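Local coordinates for protein putative TetR-family transcriptional regulator (Syntrophomonas wolfei subsp. wolfei, PDB 3LWJ) that probably binds DNA as a dimeric transcriptional regulator of the TetR family, at residues I156-L168 with M182-A194. Sequence-based numbering, arbitrary orientation.
Sequences IAHSILAIEKFSL and MIEMVLSFHKTLA
Ile163 rests its CG2 branch against two neighbouring rings of the facing helix, 3.9 Å from CD2 of Phe189 and equally far from CE1 of His190. CG1 takes the position anti to the backbone N (chi1 -165°), which turns CG2 to these rings while CD1 faces SE of selenomethionine Met185. At the edge of the imidazole, near its plane, Ile160 sets CG2 3.6 Å from His190 NE2, the two side chains crossing at about a right angle; Phe189 CD2 covers one face, over the ring centre. Further along, CG2 of Ile156 meets Leu193 CD2 at 4.2 Å.

Segments 156-168 and 182-194, on helices 153-173 and 179-195, run antiparallel at 162°, their axes approaching to 9.9 Å. In TetR-family regulators the last two helices commonly build the dimer interface, and here Phe189 also packs on Ser159 of the second subunit.

The helices come closest where Ser167, small enough for a tight approach, lies against Met182 and Val186; Val186 CG2 is 3.2 Å from Ser167 OG. Ser167 and Ser159 of this chain suit a buried helix face because their hydroxyls bond back to their own helix: Ser167 OG to Ile163 O, and Ser159 OG to Ile156 O at 2.8 Å. His190 likewise gives ND1-H to Val186 O at 2.7 Å, from above the carbonyl plane. This bond, with Phe189 CD2 over the ring, limits how far the imidazole can turn; NE2, buried against Ile160, has no polar partner. With an alanine here in place of the histidine, Val186 O would lose its side-chain donor, a gap would probably open beside Ile160 and Ile163, and the CD2 edge of Phe189 would be left without the imidazole face it rests on.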
loop_
_atom_site.group_PDB
_atom_site.type_symbol
_atom_site.label_atom_id
_atom_site.label_comp_id
_atom_site.label_asym_id
_atom_site.label_seq_id
_atom_site.Cartn_x
_atom_site.Cartn_y
_atom_site.Cartn_z
ATOM N N ILE A 156 10.710 -9.071 -4.570
ATOM C CA ILE A 156 11.079 -7.896 -5.364
ATOM C C ILE A 156 9.901 -7.323 -6.157
ATOM O O ILE A 156 9.710 -6.103 -6.189
ATOM C CB ILE A 156 12.276 -8.139 -6.304
ATOM C CG1 ILE A 156 13.486 -8.744 -5.545
ATOM C CG2 ILE A 156 12.680 -6.838 -6.970
ATOM C CD1 ILE A 156 13.817 -8.108 -4.249
ATOM N N ALA A 157 9.086 -8.177 -6.749
ATOM C CA ALA A 157 7.931 -7.737 -7.553
ATOM C C ALA A 157 6.915 -7.059 -6.638
ATOM O O ALA A 157 6.389 -5.979 -6.945
ATOM C CB ALA A 157 7.332 -8.935 -8.285
ATOM N N HIS A 158 6.701 -7.659 -5.466
ATOM C CA HIS A 158 5.853 -7.058 -4.455
ATOM C C HIS A 158 6.393 -5.706 -3.974
ATOM O O HIS A 158 5.623 -4.755 -3.809
ATOM C CB HIS A 158 5.657 -8.006 -3.260
ATOM C CG HIS A 158 4.661 -9.089 -3.506
ATOM N ND1 HIS A 158 4.998 -10.305 -4.062
ATOM C CD2 HIS A 158 3.335 -9.150 -3.240
ATOM C CE1 HIS A 158 3.924 -11.074 -4.114
ATOM N NE2 HIS A 158 2.898 -10.393 -3.633
ATOM N N SER A 159 7.712 -5.573 -3.807
ATOM C CA SER A 159 8.249 -4.281 -3.381
ATOM C C SER A 159 8.078 -3.188 -4.401
ATOM O O SER A 159 7.809 -2.026 -4.024
ATOM C CB SER A 159 9.721 -4.402 -2.948
ATOM O OG SER A 159 10.630 -4.516 -4.028
ATOM N N ILE A 160 8.202 -3.540 -5.689
ATOM C CA ILE A 160 7.969 -2.589 -6.800
ATOM C C ILE A 160 6.516 -2.145 -6.801
ATOM O O ILE A 160 6.222 -0.952 -6.729
ATOM C CB ILE A 160 8.323 -3.187 -8.164
ATOM C CG1 ILE A 160 9.814 -3.569 -8.213
ATOM C CG2 ILE A 160 7.975 -2.188 -9.260
ATOM C CD1 ILE A 160 10.184 -4.467 -9.456
ATOM N N LEU A 161 5.609 -3.114 -6.770
ATOM C CA LEU A 161 4.201 -2.805 -6.727
ATOM C C LEU A 161 3.855 -1.977 -5.508
ATOM O O LEU A 161 3.154 -0.979 -5.627
ATOM C CB LEU A 161 3.317 -4.058 -6.777
ATOM C CG LEU A 161 1.803 -3.775 -6.938
ATOM C CD1 LEU A 161 1.530 -2.787 -8.047
ATOM C CD2 LEU A 161 1.021 -5.058 -7.179
ATOM N N ALA A 162 4.373 -2.370 -4.347
ATOM C CA ALA A 162 4.035 -1.683 -3.088
ATOM C C ALA A 162 4.430 -0.213 -3.091
ATOM O O ALA A 162 3.641 0.667 -2.681
ATOM C CB ALA A 162 4.643 -2.431 -1.866
ATOM N N ILE A 163 5.652 0.098 -3.494
ATOM C CA ILE A 163 6.095 1.495 -3.489
ATOM C C ILE A 163 5.317 2.307 -4.523
ATOM O O ILE A 163 5.023 3.516 -4.345
ATOM C CB ILE A 163 7.638 1.646 -3.642
ATOM C CG1 ILE A 163 8.124 3.056 -3.278
ATOM C CG2 ILE A 163 8.114 1.320 -5.034
ATOM C CD1 ILE A 163 7.519 3.654 -2.064
ATOM N N GLU A 164 5.014 1.671 -5.637
ATOM C CA GLU A 164 4.223 2.341 -6.667
ATOM C C GLU A 164 2.825 2.630 -6.111
ATOM O O GLU A 164 2.323 3.721 -6.243
ATOM C CB GLU A 164 4.149 1.490 -7.932
ATOM C CG GLU A 164 5.461 1.460 -8.700
ATOM C CD GLU A 164 5.423 0.604 -9.933
ATOM O OE1 GLU A 164 4.547 -0.271 -10.023
ATOM O OE2 GLU A 164 6.304 0.786 -10.792
ATOM N N LYS A 165 2.205 1.654 -5.450
ATOM C CA LYS A 165 0.878 1.862 -4.900
ATOM C C LYS A 165 0.902 2.967 -3.834
ATOM O O LYS A 165 0.007 3.805 -3.741
ATOM C CB LYS A 165 0.409 0.609 -4.140
ATOM C CG LYS A 165 -0.399 -0.419 -4.791
ATOM C CD LYS A 165 -0.627 -1.590 -3.767
ATOM C CE LYS A 165 -1.880 -1.389 -2.904
ATOM N NZ LYS A 165 -3.181 -1.686 -3.658
ATOM N N PHE A 166 1.849 2.866 -2.930
ATOM C CA PHE A 166 1.925 3.792 -1.782
ATOM C C PHE A 166 2.234 5.230 -2.216
ATOM O O PHE A 166 1.622 6.155 -1.735
ATOM C CB PHE A 166 2.983 3.369 -0.784
ATOM C CG PHE A 166 2.959 4.173 0.519
ATOM C CD1 PHE A 166 1.767 4.462 1.146
ATOM C CD2 PHE A 166 4.130 4.579 1.119
ATOM C CE1 PHE A 166 1.712 5.157 2.348
ATOM C CE2 PHE A 166 4.099 5.285 2.326
ATOM C CZ PHE A 166 2.872 5.569 2.942
ATOM N N SER A 167 3.169 5.396 -3.138
ATOM C CA SER A 167 3.504 6.752 -3.620
ATOM C C SER A 167 2.348 7.328 -4.487
ATOM O O SER A 167 2.092 8.535 -4.453
ATOM C CB SER A 167 4.830 6.693 -4.383
ATOM O OG SER A 167 4.594 6.123 -5.660
ATOM N N LEU A 168 1.647 6.490 -5.278
ATOM C CA LEU A 168 0.443 6.937 -6.010
ATOM C C LEU A 168 -0.599 7.471 -5.016
ATOM O O LEU A 168 -1.167 8.532 -5.180
ATOM C CB LEU A 168 -0.184 5.764 -6.797
ATOM C CG LEU A 168 -1.398 6.053 -7.697
ATOM C CD1 LEU A 168 -1.113 7.251 -8.664
ATOM C CD2 LEU A 168 -1.828 4.727 -8.453
HETATM N N MSE A 182 6.670 12.210 -6.522
HETATM C CA MSE A 182 6.303 10.800 -6.546
HETATM C C MSE A 182 7.176 10.049 -7.513
HETATM O O MSE A 182 7.686 8.981 -7.213
HETATM C CB MSE A 182 4.852 10.639 -6.966
HETATM C CG MSE A 182 4.434 9.235 -7.368
HETATM SE SE MSE A 182 2.634 9.182 -8.201
HETATM C CE MSE A 182 3.028 10.027 -9.906
ATOM N N ILE A 183 7.368 10.636 -8.688
ATOM C CA ILE A 183 8.194 10.013 -9.703
ATOM C C ILE A 183 9.631 9.904 -9.153
ATOM O O ILE A 183 10.216 8.798 -9.165
ATOM C CB ILE A 183 8.117 10.775 -11.046
ATOM C CG1 ILE A 183 6.703 10.638 -11.632
ATOM C CG2 ILE A 183 9.169 10.260 -12.028
ATOM C CD1 ILE A 183 6.420 11.598 -12.847
ATOM N N GLU A 184 10.153 11.007 -8.592
ATOM C CA GLU A 184 11.542 11.023 -8.051
ATOM C C GLU A 184 11.741 9.971 -6.961
ATOM O O GLU A 184 12.734 9.256 -6.963
ATOM C CB GLU A 184 11.938 12.415 -7.518
ATOM C CG GLU A 184 13.273 12.447 -6.752
HETATM N N MSE A 185 10.785 9.874 -6.041
HETATM C CA MSE A 185 10.881 8.899 -4.953
HETATM C C MSE A 185 11.011 7.500 -5.506
HETATM O O MSE A 185 11.848 6.712 -5.057
HETATM C CB MSE A 185 9.617 8.969 -4.088
HETATM C CG MSE A 185 9.529 7.908 -2.970
HETATM SE SE MSE A 185 7.848 8.064 -2.064
HETATM C CE MSE A 185 8.209 9.761 -1.244
ATOM N N VAL A 186 10.118 7.172 -6.435
ATOM C CA VAL A 186 10.063 5.852 -6.965
ATOM C C VAL A 186 11.366 5.529 -7.697
ATOM O O VAL A 186 11.924 4.461 -7.516
ATOM C CB VAL A 186 8.825 5.666 -7.837
ATOM C CG1 VAL A 186 8.928 4.416 -8.612
ATOM C CG2 VAL A 186 7.492 5.666 -6.982
ATOM N N LEU A 187 11.878 6.451 -8.491
ATOM C CA LEU A 187 13.134 6.203 -9.232
ATOM C C LEU A 187 14.323 6.111 -8.303
ATOM O O LEU A 187 15.212 5.299 -8.495
ATOM C CB LEU A 187 13.400 7.314 -10.257
ATOM C CG LEU A 187 12.311 7.541 -11.298
ATOM C CD1 LEU A 187 12.699 8.763 -12.209
ATOM C CD2 LEU A 187 12.035 6.282 -12.062
ATOM N N SER A 188 14.332 6.943 -7.283
ATOM C CA SER A 188 15.428 6.910 -6.320
ATOM C C SER A 188 15.457 5.584 -5.617
ATOM O O SER A 188 16.509 4.995 -5.495
ATOM C CB SER A 188 15.298 8.017 -5.278
ATOM O OG SER A 188 16.417 7.971 -4.390
ATOM N N PHE A 189 14.294 5.102 -5.141
ATOM C CA PHE A 189 14.279 3.800 -4.487
ATOM C C PHE A 189 14.806 2.655 -5.387
ATOM O O PHE A 189 15.578 1.751 -4.927
ATOM C CB PHE A 189 12.858 3.441 -4.016
ATOM C CG PHE A 189 12.667 1.964 -3.834
ATOM C CD1 PHE A 189 13.235 1.328 -2.751
ATOM C CD2 PHE A 189 12.003 1.197 -4.781
ATOM C CE1 PHE A 189 13.112 -0.040 -2.598
ATOM C CE2 PHE A 189 11.834 -0.175 -4.601
ATOM C CZ PHE A 189 12.392 -0.791 -3.529
ATOM N N HIS A 190 14.366 2.625 -6.646
ATOM C CA HIS A 190 14.805 1.544 -7.566
ATOM C C HIS A 190 16.299 1.612 -7.869
ATOM O O HIS A 190 16.969 0.570 -7.979
ATOM C CB HIS A 190 13.978 1.520 -8.844
ATOM C CG HIS A 190 12.586 1.035 -8.623
ATOM N ND1 HIS A 190 11.546 1.885 -8.313
ATOM C CD2 HIS A 190 12.067 -0.210 -8.621
ATOM C CE1 HIS A 190 10.442 1.182 -8.153
ATOM N NE2 HIS A 190 10.729 -0.090 -8.331
ATOM N N LYS A 191 16.847 2.834 -7.903
ATOM C CA LYS A 191 18.289 3.023 -8.036
ATOM C C LYS A 191 19.030 2.403 -6.858
ATOM O O LYS A 191 19.963 1.614 -7.039
ATOM C CB LYS A 191 18.667 4.496 -8.189
ATOM C CG LYS A 191 20.218 4.762 -8.123
ATOM C CD LYS A 191 20.584 6.199 -7.629
ATOM C CE LYS A 191 20.130 6.510 -6.168
ATOM N NZ LYS A 191 20.764 5.678 -5.096
ATOM N N THR A 192 18.615 2.765 -5.658
ATOM C CA THR A 192 19.230 2.195 -4.456
ATOM C C THR A 192 19.058 0.679 -4.370
ATOM O O THR A 192 19.977 -0.038 -3.950
ATOM C CB THR A 192 18.665 2.816 -3.199
ATOM O OG1 THR A 192 18.911 4.227 -3.218
ATOM C CG2 THR A 192 19.312 2.240 -1.970
ATOM N N LEU A 193 17.883 0.186 -4.733
ATOM C CA LEU A 193 17.636 -1.269 -4.749
ATOM C C LEU A 193 18.615 -2.006 -5.668
ATOM O O LEU A 193 19.133 -3.103 -5.330
ATOM C CB LEU A 193 16.172 -1.574 -5.165
ATOM C CG LEU A 193 15.742 -3.005 -5.500
ATOM C CD1 LEU A 193 16.039 -3.874 -4.308
ATOM C CD2 LEU A 193 14.207 -3.100 -5.952
ATOM N N ALA A 194 18.844 -1.402 -6.828
ATOM C CA ALA A 194 19.781 -1.883 -7.841
ATOM C C ALA A 194 21.234 -1.926 -7.354
ATOM O O ALA A 194 21.910 -2.960 -7.458
ATOM C CB ALA A 194 19.675 -0.993 -9.083
#